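Local coordinates for protein serpin (Taeniopygia guttata, PDB 5HGC) that binds a cortisol-type steroid, belongs to the serpin family and may, like many of its relatives, inhibit serine proteases, at residues 7-10 and 11-14; 70-74 and 75-79; 82-85 and 86-90; 109-113 and 114-118. All coordinates share one frame; numbering follows the deposited sequence.

Contact 1 (7-10 and 11-14). Unlike the reference sequence in segment 7-10: A8 (reference Cys). With HCY ((11alpha,14beta)-11,17,21-trihydroxypregn-4-ene-3,20-dione), chain B.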
loop_
_atom_site.group_PDB
_atom_site.type_symbol
_atom_site.label_atom_id
_atom_site.label_comp_id
_atom_site.label_asym_id
_atom_site.label_seq_id
_atom_site.Cartn_x
_atom_site.Cartn_y
_atom_site.Cartn_z
ATOM N N ALA A 7 19.159 3.220 6.901
ATOM C CA ALA A 7 18.756 1.815 7.114
ATOM C C ALA A 7 17.600 1.422 6.177
ATOM O O ALA A 7 17.683 0.375 5.509
ATOM C CB ALA A 7 18.395 1.544 8.569
ATOM N N ALA A 8 16.591 2.294 6.091
ATOM C CA ALA A 8 15.444 2.130 5.196
ATOM C C ALA A 8 15.856 1.949 3.734
ATOM O O ALA A 8 15.332 1.071 3.024
ATOM C CB ALA A 8 14.445 3.279 5.374
ATOM N N LEU A 9 16.848 2.721 3.291
ATOM C CA LEU A 9 17.206 2.653 1.870
ATOM C C LEU A 9 17.785 1.331 1.456
ATOM O O LEU A 9 17.697 0.991 0.264
ATOM C CB LEU A 9 18.091 3.807 1.406
ATOM C CG LEU A 9 17.472 5.191 1.544
ATOM C CD1 LEU A 9 18.574 6.232 1.551
ATOM C CD2 LEU A 9 16.465 5.437 0.439
ATOM N N LYS A 10 18.329 0.575 2.416
ATOM C CA LYS A 10 18.959 -0.716 2.090
ATOM C C LYS A 10 17.887 -1.662 1.634
ATOM O O LYS A 10 18.203 -2.662 0.951
ATOM C CB LYS A 10 19.733 -1.342 3.248
ATOM C CG LYS A 10 20.935 -0.550 3.728
ATOM C CD LYS A 10 21.958 -1.464 4.392
ATOM C CE LYS A 10 22.823 -0.650 5.342
ATOM N NZ LYS A 10 23.408 -1.527 6.394
ATOM N N LEU A 11 16.633 -1.329 1.987
ATOM C CA LEU A 11 15.485 -2.173 1.693
ATOM C C LEU A 11 14.778 -1.928 0.349
ATOM O O LEU A 11 13.870 -2.700 -0.056
ATOM C CB LEU A 11 14.457 -2.070 2.844
ATOM C CG LEU A 11 14.870 -2.342 4.307
ATOM C CD1 LEU A 11 13.619 -2.373 5.164
ATOM C CD2 LEU A 11 15.704 -3.603 4.519
ATOM N N VAL A 12 15.213 -0.890 -0.356
ATOM C CA VAL A 12 14.446 -0.271 -1.446
ATOM C C VAL A 12 14.162 -1.228 -2.620
ATOM O O VAL A 12 13.014 -1.304 -3.100
ATOM C CB VAL A 12 15.070 1.080 -1.846
ATOM C CG1 VAL A 12 14.498 1.538 -3.147
ATOM C CG2 VAL A 12 14.835 2.141 -0.776
ATOM N N PRO A 13 15.168 -2.006 -3.058
ATOM C CA PRO A 13 14.803 -2.909 -4.172
ATOM C C PRO A 13 13.935 -4.084 -3.723
ATOM O O PRO A 13 13.001 -4.509 -4.443
ATOM C CB PRO A 13 16.148 -3.410 -4.715
ATOM C CG PRO A 13 17.204 -2.711 -3.932
ATOM C CD PRO A 13 16.610 -2.047 -2.734
ATOM N N ASN A 14 14.216 -4.603 -2.532
ATOM C CA ASN A 14 13.497 -5.789 -2.047
ATOM C C ASN A 14 12.027 -5.430 -1.836
ATOM O O ASN A 14 11.157 -6.117 -2.327
ATOM C CB ASN A 14 14.140 -6.257 -0.749
ATOM C CG ASN A 14 15.649 -6.375 -0.859
ATOM O OD1 ASN A 14 16.407 -5.430 -0.598
ATOM N ND2 ASN A 14 16.088 -7.537 -1.276
HETATM C C1 HCY B . 14.308 2.578 -8.362
HETATM C C2 HCY B . 14.896 1.170 -8.400
HETATM C C3 HCY B . 14.530 0.371 -7.169
HETATM C C4 HCY B . 13.449 0.827 -6.264
HETATM C C5 HCY B . 12.570 1.742 -6.691
HETATM C C6 HCY B . 11.235 1.860 -5.989
HETATM C C7 HCY B . 10.925 3.343 -5.682
HETATM C C8 HCY B . 11.222 4.340 -6.809
HETATM C C9 HCY B . 12.648 4.112 -7.356
HETATM C C10 HCY B . 12.868 2.669 -7.863
HETATM C C12 HCY B . 12.864 6.699 -7.847
HETATM C C11 HCY B . 13.177 5.254 -8.293
HETATM C C13 HCY B . 11.393 6.847 -7.352
HETATM C C14 HCY B . 11.128 5.763 -6.305
HETATM C C15 HCY B . 9.920 6.249 -5.541
HETATM C C16 HCY B . 10.032 7.767 -5.522
HETATM C C17 HCY B . 11.142 8.142 -6.536
HETATM C C18 HCY B . 10.347 6.798 -8.504
HETATM C C19 HCY B . 11.917 2.220 -8.995
HETATM C C20 HCY B . 10.811 9.382 -7.346
HETATM C C21 HCY B . 11.908 10.333 -7.779
HETATM O O1 HCY B . 15.093 -0.687 -6.970
HETATM O O2 HCY B . 12.517 5.004 -9.537
HETATM O O3 HCY B . 12.333 8.535 -5.815
HETATM O O4 HCY B . 9.659 9.632 -7.664
HETATM O O5 HCY B . 11.512 10.716 -9.095
#
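Two backbone hydrogen bonds join A8 and L9 to L11 and V12. L11 N donates to A8 O at 2.9 Å and V12 N to L9 O at 3.2 Å, the latter with an N-H...O angle of 160°. Both span three residues, and L9 to V12 forms a type I beta turn. The apolar contact runs alongside them: L9 and V12 lie side by side and point the same way, with L9 CD2 3.9 Å from V12 CG2. L11, on the other hand, sets its CB 3.3 Å from A8 O, and its side chain touches F67, I72 and F81, a buried place that suits a leucine. The turn is the joint between the short helix 6-9 and helix 12-29, helix A in serpin nomenclature, whose first residues border the steroid site. There V12 serves two neighbours with its two branches: CG2 keeps to L9, while CG1, anti to the backbone N (chi1 166°), reaches C4 of the steroid's enone ring at 3.4 Å. P13, common in the first turn of a helix because it has no N-H to donate, brings its CA to 3.6 Å from O1 of the steroid. An alanine here instead of V12, lacking both methyls, is likely to open a gap beside C4 of the steroid and leave L9 CD2 without its apolar neighbour. The polar ends turn to other parts of the chain: K10 NZ forms a salt bridge with E76, and N14 ND2 donates to A66 O. The steroid itself is hydrogen-bonded by N365, R226 and S261.

Contact 2 (70-74 and 75-79). With BDG (2,6-diamino-2,6-dideoxy-alpha-D-glucopyranose), chain F.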
loop_
_atom_site.group_PDB
_atom_site.type_symbol
_atom_site.label_atom_id
_atom_site.label_comp_id
_atom_site.label_asym_id
_atom_site.label_seq_id
_atom_site.Cartn_x
_atom_site.Cartn_y
_atom_site.Cartn_z
ATOM N N THR A 70 21.432 -14.527 2.092
ATOM C CA THR A 70 22.876 -14.654 1.823
ATOM C C THR A 70 23.517 -13.293 1.494
ATOM O O THR A 70 24.733 -13.182 1.515
ATOM C CB THR A 70 23.223 -15.739 0.758
ATOM O OG1 THR A 70 22.721 -15.351 -0.529
ATOM C CG2 THR A 70 22.646 -17.132 1.143
ATOM N N GLU A 71 22.713 -12.260 1.227
ATOM C CA GLU A 71 23.254 -10.918 0.923
ATOM C C GLU A 71 22.815 -9.778 1.867
ATOM O O GLU A 71 23.316 -8.678 1.751
ATOM C CB GLU A 71 22.955 -10.529 -0.532
ATOM C CG GLU A 71 23.368 -11.575 -1.560
ATOM C CD GLU A 71 23.428 -11.054 -2.990
ATOM O OE1 GLU A 71 22.704 -10.078 -3.340
ATOM O OE2 GLU A 71 24.211 -11.645 -3.774
ATOM N N ILE A 72 21.870 -10.020 2.773
ATOM C CA ILE A 72 21.454 -9.013 3.778
ATOM C C ILE A 72 21.266 -9.701 5.150
ATOM O O ILE A 72 20.693 -10.791 5.221
ATOM C CB ILE A 72 20.167 -8.226 3.324
ATOM C CG1 ILE A 72 19.831 -7.091 4.312
ATOM C CG2 ILE A 72 18.972 -9.159 3.119
ATOM C CD1 ILE A 72 18.885 -6.002 3.832
ATOM N N GLN A 73 21.732 -9.075 6.228
ATOM C CA GLN A 73 21.459 -9.602 7.588
ATOM C C GLN A 73 20.006 -9.399 8.036
ATOM O O GLN A 73 19.389 -8.362 7.733
ATOM C CB GLN A 73 22.326 -8.891 8.613
ATOM C CG GLN A 73 23.722 -9.449 8.821
ATOM C CD GLN A 73 24.690 -8.362 9.283
ATOM O OE1 GLN A 73 25.778 -8.225 8.720
ATOM N NE2 GLN A 73 24.281 -7.555 10.286
ATOM N N GLU A 74 19.485 -10.347 8.812
ATOM C CA GLU A 74 18.205 -10.140 9.478
ATOM C C GLU A 74 18.185 -8.849 10.356
ATOM O O GLU A 74 17.189 -8.114 10.362
ATOM C CB GLU A 74 17.778 -11.394 10.231
ATOM C CG GLU A 74 16.323 -11.362 10.667
ATOM C CD GLU A 74 16.025 -12.223 11.888
ATOM O OE1 GLU A 74 16.732 -13.252 12.060
ATOM O OE2 GLU A 74 15.078 -11.874 12.660
ATOM N N LYS A 75 19.286 -8.552 11.041
ATOM C CA LYS A 75 19.454 -7.302 11.810
ATOM C C LYS A 75 19.128 -6.092 10.960
ATOM O O LYS A 75 18.440 -5.176 11.416
ATOM C CB LYS A 75 20.890 -7.114 12.351
ATOM C CG LYS A 75 21.460 -8.314 13.114
ATOM C CD LYS A 75 22.051 -9.418 12.201
ATOM C CE LYS A 75 21.680 -10.828 12.648
ATOM N NZ LYS A 75 21.765 -11.737 11.493
ATOM N N GLU A 76 19.622 -6.088 9.723
ATOM C CA GLU A 76 19.450 -4.934 8.829
ATOM C C GLU A 76 18.016 -4.739 8.327
ATOM O O GLU A 76 17.570 -3.627 8.226
ATOM C CB GLU A 76 20.427 -4.990 7.659
ATOM C CG GLU A 76 21.899 -4.820 8.062
ATOM C CD GLU A 76 22.854 -5.168 6.916
ATOM O OE1 GLU A 76 23.512 -4.234 6.401
ATOM O OE2 GLU A 76 22.928 -6.364 6.502
ATOM N N ILE A 77 17.321 -5.830 8.025
ATOM C CA ILE A 77 15.906 -5.839 7.661
ATOM C C ILE A 77 15.117 -5.165 8.761
ATOM O O ILE A 77 14.467 -4.147 8.480
ATOM C CB ILE A 77 15.438 -7.268 7.442
ATOM C CG1 ILE A 77 16.199 -7.890 6.278
ATOM C CG2 ILE A 77 13.959 -7.320 7.176
ATOM C CD1 ILE A 77 15.932 -9.360 6.064
ATOM N N HIS A 78 15.228 -5.641 10.017
ATOM C CA HIS A 78 14.452 -5.038 11.119
ATOM C C HIS A 78 14.865 -3.583 11.353
ATOM O O HIS A 78 14.015 -2.711 11.631
ATOM C CB HIS A 78 14.531 -5.863 12.401
ATOM C CG HIS A 78 14.029 -7.266 12.257
ATOM N ND1 HIS A 78 12.735 -7.566 11.885
ATOM C CD2 HIS A 78 14.640 -8.459 12.448
ATOM C CE1 HIS A 78 12.578 -8.879 11.811
ATOM N NE2 HIS A 78 13.718 -9.448 12.153
ATOM N N GLU A 79 16.151 -3.293 11.196
ATOM C CA GLU A 79 16.639 -1.911 11.349
ATOM C C GLU A 79 16.024 -1.043 10.276
ATOM O O GLU A 79 15.550 0.079 10.566
ATOM C CB GLU A 79 18.137 -1.852 11.188
ATOM C CG GLU A 79 18.864 -1.630 12.485
ATOM C CD GLU A 79 20.229 -2.298 12.493
ATOM O OE1 GLU A 79 20.900 -2.366 11.422
ATOM O OE2 GLU A 79 20.624 -2.760 13.589
HETATM C C5 BDG F . 17.377 -8.938 15.391
HETATM O O5 BDG F . 16.401 -10.027 15.376
HETATM C C1 BDG F . 16.041 -10.676 16.650
HETATM O O1 BDG F . 14.931 -11.604 16.477
HETATM C C2 BDG F . 15.897 -9.673 17.858
HETATM N N2 BDG F . 14.818 -10.030 18.773
HETATM C C3 BDG F . 15.909 -8.160 17.437
HETATM O O3 BDG F . 15.795 -7.232 18.563
HETATM C C4 BDG F . 17.144 -7.887 16.513
HETATM O O4 BDG F . 17.165 -6.593 15.904
HETATM C C6 BDG F . 18.842 -9.428 15.487
HETATM N N6 BDG F . 19.104 -10.619 14.692
#
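E74 reaches forward one helical turn to H78. Its CB lies 3.3 Å from K75 N, and CG, anti to the backbone N (chi1 -166°), comes within 3.6 Å of H78 NE2. CD, on an extended chain, is likewise 3.6 Å from H78 NE2, and OE2 accepts the hydrogen bond from H78 NE2 at 2.8 Å through its anti lone pair. That oxygen lies only 2° from the imidazole plane, although the carboxylate itself is turned 71° from the ring. OE2 also stands 3.5 Å from the amino sugar's O5, while K75 CE nears the sugar's N6. At the start of the same helix, 74-89, Q73 is the N-cap, and the third helical residue, E76, folds back so that its OE2 accepts from Q73 N at 3.0 Å. This is the glutamate half of a capping box; a glutamate is long enough to reach the N-H, and its charge would probably be favoured near the helix N-terminus. Its other oxygen binds K10. I72 CD1 meets I77 CG1 at 4.1 Å. Because H78 ND1 is also hydrogen-bonded, to Y123 OH, the ring is held at both nitrogens, which fixes its rotation, and the carboxylate would probably favour a proton on NE2.

Contact 3 (82-85 and 86-90)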
loop_
_atom_site.group_PDB
_atom_site.type_symbol
_atom_site.label_atom_id
_atom_site.label_comp_id
_atom_site.label_asym_id
_atom_site.label_seq_id
_atom_site.Cartn_x
_atom_site.Cartn_y
_atom_site.Cartn_z
ATOM N N HIS A 82 12.333 -0.586 10.889
ATOM C CA HIS A 82 12.104 0.407 11.941
ATOM C C HIS A 82 12.336 1.859 11.409
ATOM O O HIS A 82 11.647 2.863 11.750
ATOM C CB HIS A 82 12.984 0.155 13.168
ATOM C CG HIS A 82 12.909 1.275 14.148
ATOM N ND1 HIS A 82 11.777 1.522 14.900
ATOM C CD2 HIS A 82 13.758 2.293 14.409
ATOM C CE1 HIS A 82 11.944 2.627 15.606
ATOM N NE2 HIS A 82 13.145 3.102 15.345
ATOM N N ASN A 83 13.361 1.989 10.593
ATOM C CA ASN A 83 13.709 3.306 10.099
ATOM C C ASN A 83 12.607 3.776 9.145
ATOM O O ASN A 83 12.159 4.934 9.219
ATOM C CB ASN A 83 15.093 3.249 9.463
ATOM C CG ASN A 83 15.572 4.578 8.897
ATOM O OD1 ASN A 83 16.295 4.532 7.943
ATOM N ND2 ASN A 83 15.206 5.734 9.479
ATOM N N LEU A 84 12.138 2.860 8.310
ATOM C CA LEU A 84 11.036 3.144 7.425
ATOM C C LEU A 84 9.764 3.568 8.154
ATOM O O LEU A 84 9.218 4.628 7.830
ATOM C CB LEU A 84 10.808 1.931 6.531
ATOM C CG LEU A 84 9.769 1.929 5.428
ATOM C CD1 LEU A 84 9.980 3.121 4.468
ATOM C CD2 LEU A 84 10.001 0.596 4.747
ATOM N N ILE A 85 9.287 2.798 9.148
ATOM C CA ILE A 85 8.040 3.176 9.839
ATOM C C ILE A 85 8.223 4.489 10.562
ATOM O O ILE A 85 7.323 5.337 10.580
ATOM C CB ILE A 85 7.548 2.153 10.894
ATOM C CG1 ILE A 85 7.500 0.773 10.333
ATOM C CG2 ILE A 85 6.120 2.448 11.405
ATOM C CD1 ILE A 85 7.574 -0.221 11.470
ATOM N N HIS A 86 9.379 4.647 11.183
ATOM C CA HIS A 86 9.648 5.876 11.901
ATOM C C HIS A 86 9.501 7.091 10.954
ATOM O O HIS A 86 8.849 8.080 11.278
ATOM C CB HIS A 86 11.029 5.801 12.581
ATOM C CG HIS A 86 11.382 7.034 13.354
ATOM N ND1 HIS A 86 11.970 8.141 12.768
ATOM C CD2 HIS A 86 11.201 7.349 14.658
ATOM C CE1 HIS A 86 12.138 9.083 13.676
ATOM N NE2 HIS A 86 11.683 8.625 14.832
ATOM N N MET A 87 10.061 6.982 9.755
ATOM C CA MET A 87 9.983 8.089 8.811
ATOM C C MET A 87 8.635 8.348 8.233
ATOM O O MET A 87 8.256 9.510 8.145
ATOM C CB MET A 87 11.003 7.930 7.726
ATOM C CG MET A 87 12.349 8.151 8.394
ATOM S SD MET A 87 13.680 8.293 7.238
ATOM C CE MET A 87 13.274 9.980 6.700
ATOM N N LEU A 88 7.913 7.269 7.895
ATOM C CA LEU A 88 6.556 7.351 7.381
ATOM C C LEU A 88 5.535 7.833 8.400
ATOM O O LEU A 88 4.590 8.575 8.053
ATOM C CB LEU A 88 6.116 6.004 6.795
ATOM C CG LEU A 88 6.978 5.518 5.639
ATOM C CD1 LEU A 88 6.504 4.123 5.257
ATOM C CD2 LEU A 88 6.940 6.520 4.485
ATOM N N ASN A 89 5.718 7.412 9.651
ATOM C CA ASN A 89 4.777 7.789 10.696
ATOM C C ASN A 89 5.086 9.030 11.425
ATOM O O ASN A 89 4.166 9.575 11.979
ATOM C CB ASN A 89 4.479 6.639 11.650
ATOM C CG ASN A 89 3.580 5.607 10.998
ATOM O OD1 ASN A 89 3.133 5.794 9.852
ATOM N ND2 ASN A 89 3.351 4.501 11.678
ATOM N N HIS A 90 6.328 9.532 11.343
ATOM C CA HIS A 90 6.734 10.728 12.108
ATOM C C HIS A 90 5.981 12.022 11.771
ATOM O O HIS A 90 5.971 12.439 10.624
ATOM C CB HIS A 90 8.243 11.005 12.068
ATOM C CG HIS A 90 8.699 11.860 13.204
ATOM N ND1 HIS A 90 9.085 13.174 13.046
ATOM C CD2 HIS A 90 8.759 11.608 14.537
ATOM C CE1 HIS A 90 9.391 13.685 14.227
ATOM N NE2 HIS A 90 9.203 12.755 15.148
#
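N83 and M87, L84 and L88, and I85 and N89 make three pairs one turn apart, each lying side by side and pointing the same way. The leucines turn their branches together: L84 CG is anti to the backbone N (chi1 -176°) whereas L88 CG stands beside its own N, and the CD1 methyls of L84 and L88 meet at 3.7 Å. Next to them, the CG2 branch of I85 lies 3.5 Å from N89 ND2. M87 runs its chain along N83, with M87 CG 3.3 Å from N83 O and M87 SD 3.7 Å from N83 ND2. Replaced by an alanine, M87 would lose CG and SD and would probably leave a gap beside N83 ND2, though the amide would keep its own hydrogen bonds. Beneath the side chains run regular helical bonds, such as L88 N to L84 O at 2.9 Å. This is the last part of helix 74-89, the serpin helix D, with L84 and L88 packed on V40 of helix 39-52. L84, L88 and I85 are buried apolar residues, while the asparagines, able both to donate and to accept, tie the helix to nearby chain: N83 OD1 accepts from A8 N, N83 ND2 donates to E4 O, and N89 ND2 donates to M99 O and Q124 OE1.

Contact 4 (109-113 and 114-118). Unlike the reference sequence in segment 109-113: A110 (reference Lys). With BDG (2,6-diamino-2,6-dideoxy-alpha-D-glucopyranose), chain F.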
loop_
_atom_site.group_PDB
_atom_site.type_symbol
_atom_site.label_atom_id
_atom_site.label_comp_id
_atom_site.label_asym_id
_atom_site.label_seq_id
_atom_site.Cartn_x
_atom_site.Cartn_y
_atom_site.Cartn_z
ATOM N N LEU A 109 -3.499 -18.687 24.566
ATOM C CA LEU A 109 -2.079 -18.838 24.282
ATOM C C LEU A 109 -1.255 -17.847 25.088
ATOM O O LEU A 109 -1.743 -16.758 25.452
ATOM C CB LEU A 109 -1.789 -18.661 22.793
ATOM C CG LEU A 109 -2.097 -19.831 21.860
ATOM C CD1 LEU A 109 -1.796 -19.378 20.445
ATOM C CD2 LEU A 109 -1.363 -21.143 22.179
ATOM N N ALA A 110 -0.002 -18.224 25.344
ATOM C CA ALA A 110 0.949 -17.384 26.097
ATOM C C ALA A 110 1.527 -16.329 25.169
ATOM O O ALA A 110 1.618 -16.553 23.962
ATOM C CB ALA A 110 2.069 -18.257 26.652
ATOM N N LEU A 111 1.937 -15.199 25.740
ATOM C CA LEU A 111 2.828 -14.261 25.044
ATOM C C LEU A 111 4.151 -13.950 25.769
ATOM O O LEU A 111 4.184 -13.781 27.014
ATOM C CB LEU A 111 2.067 -13.014 24.657
ATOM C CG LEU A 111 1.716 -13.233 23.204
ATOM C CD1 LEU A 111 0.226 -13.224 23.004
ATOM C CD2 LEU A 111 2.453 -12.177 22.396
ATOM N N LEU A 112 5.233 -13.931 25.009
ATOM C CA LEU A 112 6.507 -13.623 25.564
ATOM C C LEU A 112 6.691 -12.097 25.625
ATOM O O LEU A 112 6.450 -11.376 24.633
ATOM C CB LEU A 112 7.604 -14.247 24.728
ATOM C CG LEU A 112 7.986 -15.708 24.846
ATOM C CD1 LEU A 112 9.132 -16.011 23.902
ATOM C CD2 LEU A 112 8.418 -16.087 26.243
ATOM N N ARG A 113 7.161 -11.622 26.769
ATOM C CA ARG A 113 7.555 -10.257 26.909
ATOM C C ARG A 113 8.583 -9.835 25.855
ATOM O O ARG A 113 8.529 -8.684 25.359
ATOM C CB ARG A 113 8.142 -10.027 28.301
ATOM C CG ARG A 113 8.751 -8.631 28.518
ATOM C CD ARG A 113 7.688 -7.528 28.421
ATOM N NE ARG A 113 6.740 -7.616 29.526
ATOM C CZ ARG A 113 5.536 -7.016 29.582
ATOM N NH1 ARG A 113 5.101 -6.258 28.578
ATOM N NH2 ARG A 113 4.752 -7.202 30.671
ATOM N N LYS A 114 9.488 -10.765 25.496
ATOM C CA LYS A 114 10.584 -10.461 24.591
ATOM C C LYS A 114 9.958 -10.073 23.244
ATOM O O LYS A 114 10.316 -9.053 22.670
ATOM C CB LYS A 114 11.469 -11.687 24.467
ATOM C CG LYS A 114 12.302 -11.820 23.201
ATOM C CD LYS A 114 12.842 -13.241 23.160
ATOM C CE LYS A 114 13.936 -13.432 22.103
ATOM N NZ LYS A 114 15.155 -12.597 22.399
ATOM N N PHE A 115 8.971 -10.850 22.782
ATOM C CA PHE A 115 8.343 -10.532 21.507
ATOM C C PHE A 115 7.533 -9.217 21.578
ATOM O O PHE A 115 7.612 -8.359 20.676
ATOM C CB PHE A 115 7.448 -11.659 21.013
ATOM C CG PHE A 115 6.742 -11.318 19.748
ATOM C CD1 PHE A 115 7.416 -11.313 18.567
ATOM C CD2 PHE A 115 5.428 -10.923 19.754
ATOM C CE1 PHE A 115 6.790 -10.951 17.393
ATOM C CE2 PHE A 115 4.786 -10.562 18.570
ATOM C CZ PHE A 115 5.463 -10.604 17.372
ATOM N N LEU A 116 6.751 -9.058 22.636
ATOM C CA LEU A 116 5.995 -7.823 22.765
ATOM C C LEU A 116 6.892 -6.572 22.791
ATOM O O LEU A 116 6.498 -5.577 22.226
ATOM C CB LEU A 116 5.112 -7.836 23.982
ATOM C CG LEU A 116 4.088 -8.970 23.953
ATOM C CD1 LEU A 116 3.403 -9.057 25.312
ATOM C CD2 LEU A 116 3.052 -8.747 22.879
ATOM N N ASP A 117 8.088 -6.643 23.414
ATOM C CA ASP A 117 8.968 -5.474 23.567
ATOM C C ASP A 117 9.662 -5.234 22.211
ATOM O O ASP A 117 9.640 -4.153 21.710
ATOM C CB ASP A 117 9.994 -5.697 24.685
ATOM C CG ASP A 117 9.441 -5.409 26.120
ATOM O OD1 ASP A 117 8.301 -4.879 26.299
ATOM O OD2 ASP A 117 10.191 -5.688 27.114
ATOM N N ASP A 118 10.241 -6.266 21.617
ATOM C CA ASP A 118 10.924 -6.173 20.353
ATOM C C ASP A 118 10.005 -5.639 19.274
ATOM O O ASP A 118 10.371 -4.715 18.524
ATOM C CB ASP A 118 11.405 -7.559 19.999
ATOM C CG ASP A 118 12.636 -7.991 20.848
ATOM O OD1 ASP A 118 13.118 -7.154 21.676
ATOM O OD2 ASP A 118 13.138 -9.135 20.669
HETATM C C5 BDG F . 17.377 -8.938 15.391
HETATM O O5 BDG F . 16.401 -10.027 15.376
HETATM C C1 BDG F . 16.041 -10.676 16.650
HETATM O O1 BDG F . 14.931 -11.604 16.477
HETATM C C2 BDG F . 15.897 -9.673 17.858
HETATM N N2 BDG F . 14.818 -10.030 18.773
HETATM C C3 BDG F . 15.909 -8.160 17.437
HETATM O O3 BDG F . 15.795 -7.232 18.563
HETATM C C4 BDG F . 17.144 -7.887 16.513
HETATM O O4 BDG F . 17.165 -6.593 15.904
HETATM C C6 BDG F . 18.842 -9.428 15.487
HETATM N N6 BDG F . 19.104 -10.619 14.692
HETATM O O HOH W 1 5.626 -5.199 26.486
#
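The helix opens at L112, the N-cap, whose carbonyl oxygen accepts the nearly straight hydrogen bond from L116 N at 3.1 Å, and R113 O takes D117 N one residue on. Just before it, L111 crosses L116 at about a right angle, the methyls L111 CD2 and L116 CD2 meeting at 3.5 Å. The same L111 CD2 also approaches F115 CD2, at 4.2 Å, so one leucine branch serves two helical neighbours. R113 and D117 lie on the outer surface. The bend of the arginine at chi2 (64°) brings its CD to 3.4 Å from D117 OD2, yet the charged ends do not pair directly: R113 NH1 remains 4.2 Å from D117 OD1. A water lies between them and donates to D117 OD1 at 2.7 Å; its link to the arginine is too short to be relied on. An exposed arginine and aspartate suit this solvent-facing turn, where K114 NZ forms a salt bridge with a sulfate ion, probably from the crystallisation liquor. D118, the next residue, accepts from N2 of the amino sugar through OD2, at 2.7 Å. Around the contact, F115 packs inward on M48 and L51 of helix 39-52 and on I103 of strand 100-106, L111 rests on V105 of that strand, and I306 of helix 304-307 touches both L111 and F115.

Overall arrangement
The contacts follow one another along the chain, from the joint of helices 6-9 and 12-29 (contact 1), through helix 74-89 (contacts 2 and 3), to the start of helix 113-123 (contact 4). The centres of contacts 2 and 3 lie about 17 Å apart, contact 2 at the loop and first turn of helix 74-89, contact 3 at its end, and contact 1 rests against both: L11 packs on I72, and A8 CB on L84 N. Contact 4 stands apart, its nearest atoms about 7 Å from contacts 2 and 3, but shares the amino sugar with contact 2. This serpin fold thus has two separate ligand sites here, the steroid at contact 1 and the sugar among helices 39-52, 74-89 and 113-123.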